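Side-chain contacts in periplasmic binding protein (Veillonella parvula, PDB 4N01), which probably binds a small solute, perhaps a metal chelate, in the periplasm and delivers it to an ABC transporter: residues T74-Q79 / N151-E156; P125-G130 / G176-V181; K249-G254 / V309-I314; E257-Q262 / Q296-V301; D265-A270 / E287-N292. One frame throughout, in Å; residues are numbered along the deposited sequence. Where two conformers were deposited one is given.

Overall arrangement
Contact 1 opens on helix 71-79. Before it closes at 151-156, contact 2 opens at 125-130, and contact 2 closes at 176-181. The two therefore cross along the chain, and they touch each other in space. Together they tie helices 71-79 and 165-178 to the five-stranded parallel sheet of one lobe. Helix 182-203 follows in the chain. In the second lobe contact 3 joins strand 251-253 to segment 309-314. Contact 4, between 257-262 and 296-301, is nested inside that loop. Contact 5 is nested inside contact 4 and fixes helix 280-290 on strand 266-270. Contacts 2 and 4 have centres about 45 Å apart.

Contact 1: T74-Q79 / N151-E156; sequences TEMMLQ and NIWIPE
Met-76 of helix 71-79 touches Trp-153 and Pro-155 in segment 151-156. The residue is modelled as selenomethionine, and the end of its chain makes both contacts. Its SE lies 3.9 Å from Pro-155 CG. Its methyl CE lies 4.0 Å from the same Pro-155 CG. CE also comes 4.1 Å from Trp-153 CH2. It meets the indole at the edge, near the ring plane, and not over a face. The side chains of Met-76 and Trp-153 cross at about a right angle.

The shape of the methionine explains this double contact. The chain runs extended through chi2 and then bends at its last torsion (chi3 66°), which turns CE to meet the tryptophan edge while SE stays against the proline. Trp-153 and Pro-155 also support each other. Pro-155 N lies 3.9 Å above one face of the indole, toward its rim.

A second shell holds these groups in place. Trp-46 of strand 44-50 makes an edge-to-face pair with Trp-153. Met-172 of helix 165-178 packs on Met-76, and Ile-178 of that helix packs on Trp-153. The backbone of Trp-153 is bonded to Ala-128 of the neighbouring strand, and its carbonyl O accepts a hydrogen bond from Thr-129 OG1.

All three touching residues are buried, and no hydrogen bond or charge pair joins the two segments. The contact therefore rests on apolar packing alone, with about 90 Å² buried in total. The backbone bonds of strand 151-153 run to the strand beside it, and none joins it to 74-79.

Contact 2: P125-G130 / G176-V181; sequences PDFATG and GEIFGV
Phe-127 of strand 127-129 receives two consecutive residues at the end of helix 165-178, Ile-178 and Phe-179. The two phenylalanines form a T-shaped (edge-to-face) pair. The edge of Phe-179 points at the face of Phe-127, with the ring planes at 84° and the centroids 5.1 Å apart. Phe-179 CE2 stands over the ring, offset toward its rim, 3.8 Å from Phe-127 CE2. Phe-179 CZ lies 3.9 Å from Phe-127 CD2.

The torsions set up this meeting. Phe-127 has CG opposite its backbone N (chi1 176°), which carries the ring out toward the helix end. Phe-179 has CG beside its own N (chi1 -80°), and the ring ends nearer to the strand than its CB direction suggests. Ile-178 uses its CG2 branch, which lies 3.9 Å from Phe-127 CE1. That methyl comes obliquely to the ring, the side chains crossing at about a right angle.

With a leucine at Phe-127, the edge of Phe-179 would probably lose the flat face it rests on, and its ring would be less firmly held.

The helix ends in a Schellman motif, with Gly-180 as the C-prime residue. Val-181 N bonds to Gly-176 O at 2.8 Å. Phe-179 is the first residue to leave the helix, and its ring lies against Phe-127. Around the pair, Trp-46 of strand 44-50 touches both Phe-127 and Ile-178. Ala-66 of strand 66-68 touches both phenylalanines, and Met-77 of helix 71-79 packs on Phe-179.

Contact 3: K249-G254 / V309-I314; sequences KTWAKG and VKLSEI
Trp-251 of strand 251-253 reaches with the six-membered part of its indole to Leu-311 and Ile-314. The tight part lies at Leu-311. Its CD1 is 3.7 Å from Trp-251 CZ2 and 3.9 Å from Trp-251 CH2, and the two side chains slide past each other in opposite directions. The part at Ile-314 is looser. Its CD1 approaches the ring edge, near the plane, 4.2 Å from Trp-251 CH2. Ile-314 has CG1 between its backbone N and carbonyl carbon (chi1 54°), and CD1, extended from it, is the atom that reaches the indole edge.

Ile-314 is buried, whereas Trp-251 and Leu-311 are partly exposed. A bound sodium ion lies about 4 Å from the Trp-251 side chain.

The short, weakly bonded helix 311-314 is braced within its own segment. Lys-310 N donates to Glu-313 OE1 at 2.9 Å, from above the carboxylate plane. Glu-313 also forms a salt bridge with Arg-326 of helix 320-332. Phe-222 and Ala-224 of strand 221-224 pack against the tryptophan, and Tyr-272 packs on Leu-311. The contact thus joins the edge strand of the small antiparallel sheet to the short helix 311-314 that follows strand 306-309 of the parallel sheet.

Contact 4: E257-Q262 / Q296-V301; sequences ETVIAQ and QDITAV. With FMT (formic acid), chain H.
In the alpha/beta lobe of the four-stranded parallel sheet, Val-259 and Ile-260 of helix 256-262 pack on Ile-298, the N-cap residue of helix 299-303. The tip of Ile-298 carries the contact. Its CD1 lies 4.0 Å from Ile-260 CG1 and 4.1 Å from Val-259 CG1. Further back, Ile-298 CG1 lies 4.1 Å from Ile-260 CA, so this side chain also rests on the helix backbone. The side chains of Ile-260 and Ile-298 cross at about a right angle.

The torsions choose the branches. Val-259 turns CG1 opposite its backbone N (chi1 -176°), and this is the methyl that meets Ile-298. Ile-298 is extended at chi2 (175°), which carries CD1 out to both partners. Ile-298 and Val-259 are buried, while Ile-260 is partly exposed and also touches Gln-294.

Polar bonds run from both segments to neighbouring parts of the chain. Thr-299 N bonds to Asn-263 OD1, just after helix 256-262. Gln-262 NE2 bonds to Val-241 O. It also makes a weak hydrogen bond to O1 of a formic acid molecule, 3.1 Å from NE2, with an N-H...O angle of 129°. That molecule probably came from the crystallisation liquor.

An isoleucine at an N-cap has no side-chain acceptor to offer. Asn-263 supplies one to Thr-299, the next residue, while Ile-298 contributes purely apolar packing between the segments.

Contact 5: D265-A270 / E287-N292; sequences DYIIIA and EKIKAN
Ile-267 and Ile-269 of strand 266-270 both touch Ile-289 of helix 280-290. Along the strand, Ile-267 is the first to meet the helix, and its CB points toward it. Its CG2 branch lies 4.1 Å from Ile-289 CD1, and the two side chains slide past each other in opposite directions. Chi1 of -69° sets CG1 beside the backbone N of Ile-267 and CG2 opposite it, which turns the CG2 branch to the helix.

Ile-268 comes next and packs on Val-211 and Val-309 of the two flanking strands. Ile-269 returns to the helix face. Its CD1 meets Ile-289 CD1 tip to tip at 4.1 Å. The same residue also packs on Phe-282 and Ile-286 of this helix.

Ile-289 therefore sets a single methyl, CD1, against two residues spaced two apart on the strand. Its chain is extended at chi2 (170°), which carries that methyl out to both of them. Val-301 of helix 299-303 also touches Ile-289. The helix belongs to the beta-alpha-beta crossover from strand 266-270 to its parallel neighbour 306-309.

All three isoleucines are buried, and about 102 Å² is covered between the segments, both sides summed. No hydrogen bond or salt bridge crosses from one segment to the other. The contact is wholly aliphatic. It thus depends on the fit of methyl groups, without the directionality of hydrogen bonds.

Contact 1: T74-Q79 / N151-E156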
# COMPACT_ATOMS: atom_id res chain seq x y z
N THR A 74 -9.71 -3.09 0.40
CA THR A 74 -10.71 -3.51 -0.60
C THR A 74 -10.08 -4.44 -1.63
O THR A 74 -10.65 -5.49 -1.97
CB THR A 74 -11.35 -2.31 -1.31
OG1 THR A 74 -12.21 -1.62 -0.40
CG2 THR A 74 -12.17 -2.75 -2.53
N GLU A 75 -8.91 -4.07 -2.13
CA GLU A 75 -8.22 -4.91 -3.11
C GLU A 75 -7.78 -6.24 -2.52
O GLU A 75 -7.92 -7.27 -3.18
CB GLU A 75 -7.09 -4.13 -3.82
CG GLU A 75 -7.66 -2.95 -4.61
CD GLU A 75 -6.65 -2.16 -5.45
OE1 GLU A 75 -5.42 -2.35 -5.28
OE2 GLU A 75 -7.10 -1.35 -6.30
N MSE A 76 -7.30 -6.22 -1.28
CA MSE A 76 -6.91 -7.45 -0.60
C MSE A 76 -8.08 -8.40 -0.52
O MSE A 76 -7.95 -9.59 -0.82
CB MSE A 76 -6.37 -7.15 0.80
CG MSE A 76 -5.02 -6.44 0.75
SE MSE A 76 -4.47 -5.86 2.51
CE MSE A 76 -4.23 -7.60 3.33
N MSE A 77 -9.23 -7.88 -0.14
CA MSE A 77 -10.42 -8.72 -0.00
C MSE A 77 -10.90 -9.24 -1.35
O MSE A 77 -11.27 -10.41 -1.47
CB MSE A 77 -11.53 -7.98 0.74
CG MSE A 77 -11.20 -7.75 2.22
SE MSE A 77 -12.79 -7.20 3.20
CE MSE A 77 -13.83 -8.83 3.02
N LEU A 78 -10.89 -8.39 -2.37
CA LEU A 78 -11.33 -8.83 -3.71
C LEU A 78 -10.39 -9.89 -4.29
O LEU A 78 -10.82 -10.82 -4.98
CB LEU A 78 -11.46 -7.63 -4.66
CG LEU A 78 -12.56 -6.62 -4.31
CD1 LEU A 78 -12.45 -5.38 -5.17
CD2 LEU A 78 -13.96 -7.24 -4.45
N GLN A 79 -9.10 -9.76 -3.99
CA GLN A 79 -8.11 -10.70 -4.51
C GLN A 79 -8.40 -12.10 -3.97
O GLN A 79 -8.20 -13.09 -4.67
CB GLN A 79 -6.70 -10.24 -4.12
CG GLN A 79 -5.57 -11.11 -4.66
CD GLN A 79 -5.42 -11.00 -6.16
OE1 GLN A 79 -5.15 -9.92 -6.70
NE2 GLN A 79 -5.59 -12.12 -6.86
N ASN A 151 -16.34 -6.54 14.46
CA ASN A 151 -14.94 -6.95 14.57
C ASN A 151 -14.06 -6.11 13.65
O ASN A 151 -14.36 -5.98 12.46
CB ASN A 151 -14.79 -8.43 14.21
CG ASN A 151 -15.43 -9.36 15.24
OD1 ASN A 151 -15.29 -9.14 16.45
ND2 ASN A 151 -16.15 -10.38 14.78
N ILE A 152 -12.98 -5.55 14.19
CA ILE A 152 -12.09 -4.71 13.39
C ILE A 152 -10.76 -5.41 13.22
O ILE A 152 -10.18 -5.90 14.19
CB ILE A 152 -11.84 -3.36 14.07
CG1 ILE A 152 -13.17 -2.65 14.34
CG2 ILE A 152 -10.94 -2.48 13.20
CD1 ILE A 152 -13.02 -1.35 15.12
N TRP A 153 -10.26 -5.45 11.99
CA TRP A 153 -8.97 -6.06 11.70
C TRP A 153 -8.17 -5.13 10.82
O TRP A 153 -8.69 -4.60 9.83
CB TRP A 153 -9.15 -7.38 10.95
CG TRP A 153 -7.85 -8.01 10.58
CD1 TRP A 153 -7.00 -8.68 11.40
CD2 TRP A 153 -7.24 -8.02 9.28
NE1 TRP A 153 -5.90 -9.11 10.70
CE2 TRP A 153 -6.02 -8.71 9.39
CE3 TRP A 153 -7.61 -7.50 8.03
CZ2 TRP A 153 -5.17 -8.91 8.31
CZ3 TRP A 153 -6.76 -7.70 6.95
CH2 TRP A 153 -5.56 -8.41 7.10
N ILE A 154 -6.90 -4.94 11.15
CA ILE A 154 -6.02 -4.08 10.36
C ILE A 154 -4.76 -4.84 9.98
O ILE A 154 -4.13 -5.45 10.85
CB ILE A 154 -5.61 -2.83 11.16
CG1 ILE A 154 -6.85 -2.01 11.52
CG2 ILE A 154 -4.61 -1.98 10.37
CD1 ILE A 154 -6.58 -0.90 12.51
N PRO A 155 -4.41 -4.85 8.68
CA PRO A 155 -3.17 -5.51 8.27
C PRO A 155 -1.98 -5.01 9.09
O PRO A 155 -1.81 -3.80 9.28
CB PRO A 155 -3.02 -5.11 6.80
CG PRO A 155 -4.46 -4.93 6.32
CD PRO A 155 -5.18 -4.33 7.53
N GLU A 156 -1.17 -5.94 9.59
CA GLU A 156 0.05 -5.56 10.30
C GLU A 156 0.96 -4.72 9.43
O GLU A 156 1.74 -3.92 9.95
CB GLU A 156 0.79 -6.80 10.79
CG GLU A 156 0.05 -7.56 11.89
CD GLU A 156 -0.02 -6.79 13.20
OE1 GLU A 156 0.98 -6.10 13.55
OE2 GLU A 156 -1.06 -6.86 13.88

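Contact 2: P125-G130 / G176-V181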
# COMPACT_ATOMS: atom_id res chain seq x y z
N PRO A 125 -23.01 -3.98 9.33
CA PRO A 125 -21.67 -4.57 9.23
C PRO A 125 -21.35 -5.47 10.42
O PRO A 125 -21.87 -5.24 11.52
CB PRO A 125 -20.75 -3.35 9.27
CG PRO A 125 -21.52 -2.35 10.08
CD PRO A 125 -22.95 -2.55 9.70
N ASP A 126 -20.52 -6.49 10.20
CA ASP A 126 -20.08 -7.35 11.29
C ASP A 126 -18.56 -7.41 11.36
O ASP A 126 -17.99 -7.95 12.30
CB ASP A 126 -20.70 -8.75 11.19
CG ASP A 126 -20.39 -9.46 9.87
OD1 ASP A 126 -19.72 -8.87 8.98
OD2 ASP A 126 -20.83 -10.63 9.71
N PHE A 127 -17.92 -6.80 10.36
CA PHE A 127 -16.46 -6.81 10.25
C PHE A 127 -16.05 -5.56 9.49
O PHE A 127 -16.70 -5.19 8.51
CB PHE A 127 -16.02 -8.06 9.49
CG PHE A 127 -14.53 -8.14 9.23
CD1 PHE A 127 -13.70 -8.83 10.10
CD2 PHE A 127 -13.97 -7.57 8.09
CE1 PHE A 127 -12.33 -8.93 9.86
CE2 PHE A 127 -12.60 -7.67 7.84
CZ PHE A 127 -11.79 -8.35 8.72
N ALA A 128 -14.98 -4.90 9.93
CA ALA A 128 -14.50 -3.71 9.22
C ALA A 128 -12.99 -3.77 9.16
O ALA A 128 -12.35 -4.24 10.10
CB ALA A 128 -14.94 -2.45 9.93
N THR A 129 -12.42 -3.31 8.05
CA THR A 129 -10.97 -3.27 7.89
C THR A 129 -10.57 -2.04 7.10
O THR A 129 -11.41 -1.45 6.41
CB THR A 129 -10.45 -4.54 7.18
OG1 THR A 129 -9.01 -4.50 7.12
CG2 THR A 129 -11.01 -4.62 5.76
N GLY A 130 -9.31 -1.63 7.21
CA GLY A 130 -8.84 -0.42 6.55
C GLY A 130 -7.55 0.08 7.17
O GLY A 130 -7.03 -0.54 8.10
N GLY A 176 -7.28 -14.40 4.86
CA GLY A 176 -7.79 -15.66 4.35
C GLY A 176 -8.34 -16.54 5.46
O GLY A 176 -9.43 -17.09 5.33
N GLU A 177 -7.59 -16.69 6.56
CA GLU A 177 -8.06 -17.50 7.68
C GLU A 177 -9.37 -16.95 8.26
O GLU A 177 -10.29 -17.71 8.55
CB GLU A 177 -6.98 -17.61 8.75
CG GLU A 177 -5.76 -18.40 8.30
CD GLU A 177 -4.59 -18.33 9.28
OE1 GLU A 177 -4.47 -17.32 10.01
OE2 GLU A 177 -3.77 -19.28 9.30
N ILE A 178 -9.44 -15.64 8.44
CA ILE A 178 -10.65 -15.01 8.99
C ILE A 178 -11.87 -15.35 8.13
O ILE A 178 -12.98 -15.58 8.65
CB ILE A 178 -10.49 -13.46 9.09
CG1 ILE A 178 -9.44 -13.09 10.14
CG2 ILE A 178 -11.82 -12.81 9.47
CD1 ILE A 178 -9.03 -11.60 10.10
N PHE A 179 -11.67 -15.41 6.82
CA PHE A 179 -12.80 -15.61 5.91
C PHE A 179 -12.95 -17.05 5.43
O PHE A 179 -13.72 -17.31 4.50
CB PHE A 179 -12.71 -14.62 4.74
CG PHE A 179 -13.21 -13.25 5.11
CD1 PHE A 179 -14.54 -12.90 4.90
CD2 PHE A 179 -12.36 -12.33 5.73
CE1 PHE A 179 -15.01 -11.65 5.27
CE2 PHE A 179 -12.83 -11.08 6.10
CZ PHE A 179 -14.16 -10.74 5.87
N GLY A 180 -12.25 -17.98 6.07
CA GLY A 180 -12.38 -19.38 5.72
C GLY A 180 -11.87 -19.73 4.33
O GLY A 180 -12.32 -20.72 3.74
N VAL A 181 -10.94 -18.93 3.80
CA VAL A 181 -10.35 -19.21 2.50
C VAL A 181 -8.82 -19.21 2.55
O VAL A 181 -8.15 -18.68 1.66
CB VAL A 181 -10.85 -18.22 1.41
CG1 VAL A 181 -12.35 -18.39 1.19
CG2 VAL A 181 -10.54 -16.77 1.80

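Contact 3: K249-G254 / V309-I314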
# COMPACT_ATOMS: atom_id res chain seq x y z
N LYS A 249 9.83 6.99 10.37
CA LYS A 249 8.50 7.31 9.85
C LYS A 249 8.34 6.72 8.46
O LYS A 249 9.31 6.62 7.72
CB LYS A 249 8.32 8.82 9.77
CG LYS A 249 8.37 9.52 11.11
CD LYS A 249 8.27 11.03 10.94
CE LYS A 249 8.19 11.69 12.31
NZ LYS A 249 7.28 10.92 13.19
N THR A 250 7.11 6.36 8.10
CA THR A 250 6.88 5.89 6.74
C THR A 250 7.03 7.05 5.76
O THR A 250 7.70 6.91 4.74
CB THR A 250 5.48 5.27 6.57
OG1 THR A 250 4.50 6.14 7.15
CG2 THR A 250 5.41 3.92 7.26
N TRP A 251 6.41 8.19 6.08
CA TRP A 251 6.38 9.37 5.20
C TRP A 251 6.53 10.66 6.00
O TRP A 251 5.94 10.79 7.06
CB TRP A 251 5.05 9.44 4.43
CG TRP A 251 4.77 8.25 3.56
CD1 TRP A 251 4.11 7.10 3.92
CD2 TRP A 251 5.15 8.08 2.18
NE1 TRP A 251 4.06 6.23 2.85
CE2 TRP A 251 4.69 6.81 1.77
CE3 TRP A 251 5.82 8.89 1.25
CZ2 TRP A 251 4.89 6.32 0.47
CZ3 TRP A 251 6.02 8.40 -0.03
CH2 TRP A 251 5.55 7.13 -0.41
N ALA A 252 7.28 11.61 5.47
CA ALA A 252 7.43 12.91 6.12
C ALA A 252 8.09 13.86 5.16
O ALA A 252 8.55 13.46 4.09
CB ALA A 252 8.27 12.79 7.38
N LYS A 253 8.18 15.12 5.55
CA LYS A 253 8.90 16.10 4.76
C LYS A 253 10.40 15.85 4.85
O LYS A 253 10.91 15.55 5.92
CB LYS A 253 8.57 17.51 5.24
CG LYS A 253 7.30 18.11 4.64
CD LYS A 253 7.41 19.63 4.53
CE LYS A 253 6.22 20.24 3.79
NZ LYS A 253 4.95 20.05 4.55
N GLY A 254 11.09 15.98 3.72
CA GLY A 254 12.54 15.91 3.69
C GLY A 254 13.09 17.27 3.30
O GLY A 254 12.33 18.22 3.10
N VAL A 309 5.12 5.69 -10.55
CA VAL A 309 4.36 4.66 -9.83
C VAL A 309 3.04 5.22 -9.35
O VAL A 309 2.87 6.43 -9.27
CB VAL A 309 5.12 4.14 -8.58
CG1 VAL A 309 6.43 3.47 -8.96
CG2 VAL A 309 5.33 5.27 -7.55
N LYS A 310 2.12 4.32 -9.02
CA LYS A 310 0.96 4.69 -8.23
C LYS A 310 1.29 4.36 -6.79
O LYS A 310 2.02 3.40 -6.52
CB LYS A 310 -0.27 3.88 -8.65
CG LYS A 310 -0.64 4.07 -10.12
CD LYS A 310 -1.04 5.50 -10.40
CE LYS A 310 -2.39 5.82 -9.76
NZ LYS A 310 -2.81 7.24 -10.01
N LEU A 311 0.75 5.14 -5.86
CA LEU A 311 1.00 4.91 -4.44
C LEU A 311 0.55 3.51 -4.02
O LEU A 311 1.17 2.89 -3.16
CB LEU A 311 0.27 5.97 -3.62
CG LEU A 311 0.58 6.03 -2.12
CD1 LEU A 311 2.02 6.47 -1.92
CD2 LEU A 311 -0.39 6.97 -1.42
N SER A 312 -0.51 3.01 -4.65
CA SER A 312 -1.03 1.67 -4.36
C SER A 312 -0.01 0.56 -4.65
O SER A 312 -0.12 -0.54 -4.11
CB SER A 312 -2.29 1.41 -5.17
OG SER A 312 -1.98 1.37 -6.55
N GLU A 313 0.95 0.86 -5.53
CA GLU A 313 1.95 -0.11 -5.95
C GLU A 313 3.09 -0.26 -4.97
O GLU A 313 3.74 -1.31 -4.93
CB GLU A 313 2.53 0.30 -7.32
CG GLU A 313 1.56 0.08 -8.48
CD GLU A 313 2.09 0.62 -9.80
OE1 GLU A 313 2.85 1.62 -9.79
OE2 GLU A 313 1.76 0.03 -10.85
N ILE A 314 3.33 0.78 -4.18
CA ILE A 314 4.47 0.78 -3.25
C ILE A 314 4.05 0.82 -1.79
O ILE A 314 4.88 1.00 -0.90
CB ILE A 314 5.47 1.94 -3.54
CG1 ILE A 314 4.74 3.29 -3.56
CG2 ILE A 314 6.21 1.69 -4.84
CD1 ILE A 314 5.68 4.49 -3.61

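Contact 4: E257-Q262 / Q296-V301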
# COMPACT_ATOMS: atom_id res chain seq x y z
N GLU A 257 18.42 19.50 0.39
CA GLU A 257 19.85 19.39 0.72
C GLU A 257 20.24 17.94 0.93
O GLU A 257 21.29 17.50 0.46
CB GLU A 257 20.20 20.21 1.98
CG GLU A 257 20.28 21.70 1.73
CD GLU A 257 18.92 22.33 1.48
OE1 GLU A 257 17.91 21.77 1.97
OE2 GLU A 257 18.86 23.38 0.80
N THR A 258 19.37 17.19 1.60
CA THR A 258 19.65 15.81 1.91
C THR A 258 19.62 14.97 0.63
O THR A 258 20.48 14.11 0.42
CB THR A 258 18.64 15.26 2.93
OG1 THR A 258 18.72 16.05 4.13
CG2 THR A 258 18.95 13.81 3.26
N VAL A 259 18.63 15.23 -0.21
CA VAL A 259 18.51 14.51 -1.48
C VAL A 259 19.73 14.78 -2.36
O VAL A 259 20.29 13.87 -2.97
CB VAL A 259 17.25 14.93 -2.22
CG1 VAL A 259 17.08 14.11 -3.50
CG2 VAL A 259 16.03 14.79 -1.30
N ILE A 260 20.12 16.05 -2.43
CA ILE A 260 21.29 16.43 -3.22
C ILE A 260 22.55 15.72 -2.71
O ILE A 260 23.35 15.22 -3.52
CB ILE A 260 21.51 17.96 -3.18
CG1 ILE A 260 20.36 18.67 -3.90
CG2 ILE A 260 22.81 18.32 -3.83
CD1 ILE A 260 20.31 20.17 -3.59
N ALA A 261 22.73 15.67 -1.39
CA ALA A 261 23.89 15.00 -0.79
C ALA A 261 23.90 13.51 -1.14
O ALA A 261 24.94 12.92 -1.40
CB ALA A 261 23.86 15.17 0.72
N GLN A 262 22.72 12.91 -1.13
CA GLN A 262 22.58 11.47 -1.38
C GLN A 262 22.70 11.13 -2.86
O GLN A 262 23.03 9.99 -3.21
CB GLN A 262 21.25 10.96 -0.83
CG GLN A 262 21.19 10.84 0.69
CD GLN A 262 22.10 9.76 1.24
OE1 GLN A 262 23.33 9.83 1.12
NE2 GLN A 262 21.50 8.73 1.87
N GLN A 296 19.93 20.39 -10.25
CA GLN A 296 20.37 20.11 -11.61
C GLN A 296 21.57 19.19 -11.75
O GLN A 296 21.79 18.62 -12.82
CB GLN A 296 20.57 21.40 -12.41
CG GLN A 296 19.33 21.79 -13.21
CD GLN A 296 18.78 20.64 -14.06
OE1 GLN A 296 17.57 20.51 -14.22
NE2 GLN A 296 19.68 19.81 -14.61
N ASP A 297 22.34 19.03 -10.68
CA ASP A 297 23.49 18.13 -10.74
C ASP A 297 23.25 16.76 -10.10
O ASP A 297 24.14 15.92 -10.05
CB ASP A 297 24.75 18.81 -10.18
CG ASP A 297 25.18 20.00 -11.02
OD1 ASP A 297 24.78 20.08 -12.20
OD2 ASP A 297 25.93 20.85 -10.49
N ILE A 298 22.03 16.52 -9.63
CA ILE A 298 21.67 15.18 -9.15
C ILE A 298 21.70 14.21 -10.33
O ILE A 298 21.18 14.51 -11.41
CB ILE A 298 20.25 15.18 -8.50
CG1 ILE A 298 20.26 15.98 -7.19
CG2 ILE A 298 19.76 13.75 -8.26
CD1 ILE A 298 18.86 16.12 -6.56
N THR A 299 22.34 13.05 -10.14
CA THR A 299 22.48 12.05 -11.21
C THR A 299 21.16 11.71 -11.91
O THR A 299 21.07 11.77 -13.13
CB THR A 299 23.11 10.77 -10.66
OG1 THR A 299 24.44 11.06 -10.23
CG2 THR A 299 23.17 9.70 -11.74
N ALA A 300 20.13 11.36 -11.13
CA ALA A 300 18.81 11.08 -11.69
C ALA A 300 18.30 12.21 -12.59
O ALA A 300 17.70 11.97 -13.64
CB ALA A 300 17.81 10.79 -10.56
N VAL A 301 18.53 13.46 -12.18
CA VAL A 301 18.05 14.58 -12.96
C VAL A 301 18.84 14.73 -14.26
O VAL A 301 18.25 14.89 -15.33
CB VAL A 301 18.12 15.90 -12.14
CG1 VAL A 301 17.69 17.08 -13.00
CG2 VAL A 301 17.23 15.79 -10.90
C FMT H . 21.48 5.27 3.26
O1 FMT H . 21.44 6.35 3.84
O2 FMT H . 20.65 4.91 2.43

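Contact 5: D265-A270 / E287-N292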
# COMPACT_ATOMS: atom_id res chain seq x y z
N ASP A 265 20.31 7.76 -8.04
CA ASP A 265 20.37 7.33 -9.44
C ASP A 265 19.01 7.47 -10.14
O ASP A 265 18.95 7.78 -11.33
CB ASP A 265 20.79 5.85 -9.51
CG ASP A 265 22.20 5.63 -9.00
OD1 ASP A 265 23.11 6.33 -9.49
OD2 ASP A 265 22.40 4.78 -8.09
N TYR A 266 17.93 7.22 -9.40
CA TYR A 266 16.57 7.29 -9.96
C TYR A 266 15.67 8.06 -9.02
O TYR A 266 15.84 8.02 -7.81
CB TYR A 266 15.98 5.88 -10.19
CG TYR A 266 16.72 5.13 -11.26
CD1 TYR A 266 16.24 5.07 -12.56
CD2 TYR A 266 17.94 4.52 -10.99
CE1 TYR A 266 16.94 4.41 -13.56
CE2 TYR A 266 18.66 3.87 -11.97
CZ TYR A 266 18.16 3.82 -13.26
OH TYR A 266 18.88 3.18 -14.22
N ILE A 267 14.71 8.78 -9.60
CA ILE A 267 13.67 9.42 -8.81
C ILE A 267 12.33 8.78 -9.15
O ILE A 267 11.88 8.81 -10.30
CB ILE A 267 13.61 10.95 -9.05
CG1 ILE A 267 14.86 11.63 -8.47
CG2 ILE A 267 12.36 11.54 -8.41
CD1 ILE A 267 15.08 13.04 -8.98
N ILE A 268 11.69 8.18 -8.15
CA ILE A 268 10.43 7.50 -8.36
C ILE A 268 9.32 8.45 -7.94
O ILE A 268 9.30 8.92 -6.81
CB ILE A 268 10.36 6.21 -7.52
CG1 ILE A 268 11.44 5.22 -7.97
CG2 ILE A 268 8.98 5.57 -7.62
CD1 ILE A 268 11.70 4.07 -6.96
N ILE A 269 8.40 8.72 -8.85
CA ILE A 269 7.43 9.78 -8.67
C ILE A 269 6.02 9.20 -8.58
O ILE A 269 5.59 8.48 -9.49
CB ILE A 269 7.47 10.75 -9.87
CG1 ILE A 269 8.81 11.50 -9.91
CG2 ILE A 269 6.26 11.71 -9.84
CD1 ILE A 269 8.98 12.38 -11.15
N ALA A 270 5.31 9.52 -7.51
CA ALA A 270 3.93 9.07 -7.36
C ALA A 270 3.00 9.90 -8.23
O ALA A 270 2.96 11.13 -8.13
CB ALA A 270 3.49 9.12 -5.89
N GLU A 287 8.62 18.12 -14.62
CA GLU A 287 8.95 19.48 -15.05
C GLU A 287 9.26 20.38 -13.85
O GLU A 287 10.08 21.30 -13.95
CB GLU A 287 7.85 20.07 -15.93
CG GLU A 287 7.74 19.39 -17.30
CD GLU A 287 9.07 19.34 -18.05
OE1 GLU A 287 9.68 20.41 -18.28
OE2 GLU A 287 9.52 18.22 -18.41
N LYS A 288 8.62 20.10 -12.71
CA LYS A 288 8.83 20.86 -11.48
C LYS A 288 10.24 20.59 -10.96
O LYS A 288 10.92 21.50 -10.47
CB LYS A 288 7.80 20.46 -10.43
CG LYS A 288 7.78 21.32 -9.16
CD LYS A 288 7.20 22.71 -9.44
CE LYS A 288 7.29 23.61 -8.21
NZ LYS A 288 6.67 22.98 -7.02
N ILE A 289 10.69 19.34 -11.10
CA ILE A 289 12.02 18.95 -10.64
C ILE A 289 13.08 19.54 -11.58
O ILE A 289 14.08 20.13 -11.12
CB ILE A 289 12.14 17.42 -10.53
CG1 ILE A 289 11.29 16.91 -9.35
CG2 ILE A 289 13.59 16.98 -10.36
CD1 ILE A 289 11.16 15.39 -9.31
N LYS A 290 12.86 19.42 -12.88
CA LYS A 290 13.80 19.94 -13.87
C LYS A 290 13.98 21.44 -13.76
O LYS A 290 15.04 21.96 -14.08
CB LYS A 290 13.31 19.63 -15.29
CG LYS A 290 13.40 18.17 -15.71
CD LYS A 290 12.85 18.06 -17.13
CE LYS A 290 13.22 16.76 -17.81
NZ LYS A 290 12.93 16.87 -19.28
N ALA A 291 12.94 22.14 -13.31
CA ALA A 291 12.96 23.61 -13.29
C ALA A 291 13.62 24.16 -12.02
O ALA A 291 13.80 25.37 -11.88
CB ALA A 291 11.55 24.15 -13.42
N ASN A 292 13.98 23.26 -11.11
CA ASN A 292 14.60 23.64 -9.84
C ASN A 292 16.13 23.65 -9.98
O ASN A 292 16.76 22.60 -10.08
CB ASN A 292 14.17 22.66 -8.75
CG ASN A 292 14.57 23.10 -7.35
OD1 ASN A 292 15.53 23.85 -7.16
ND2 ASN A 292 13.83 22.63 -6.36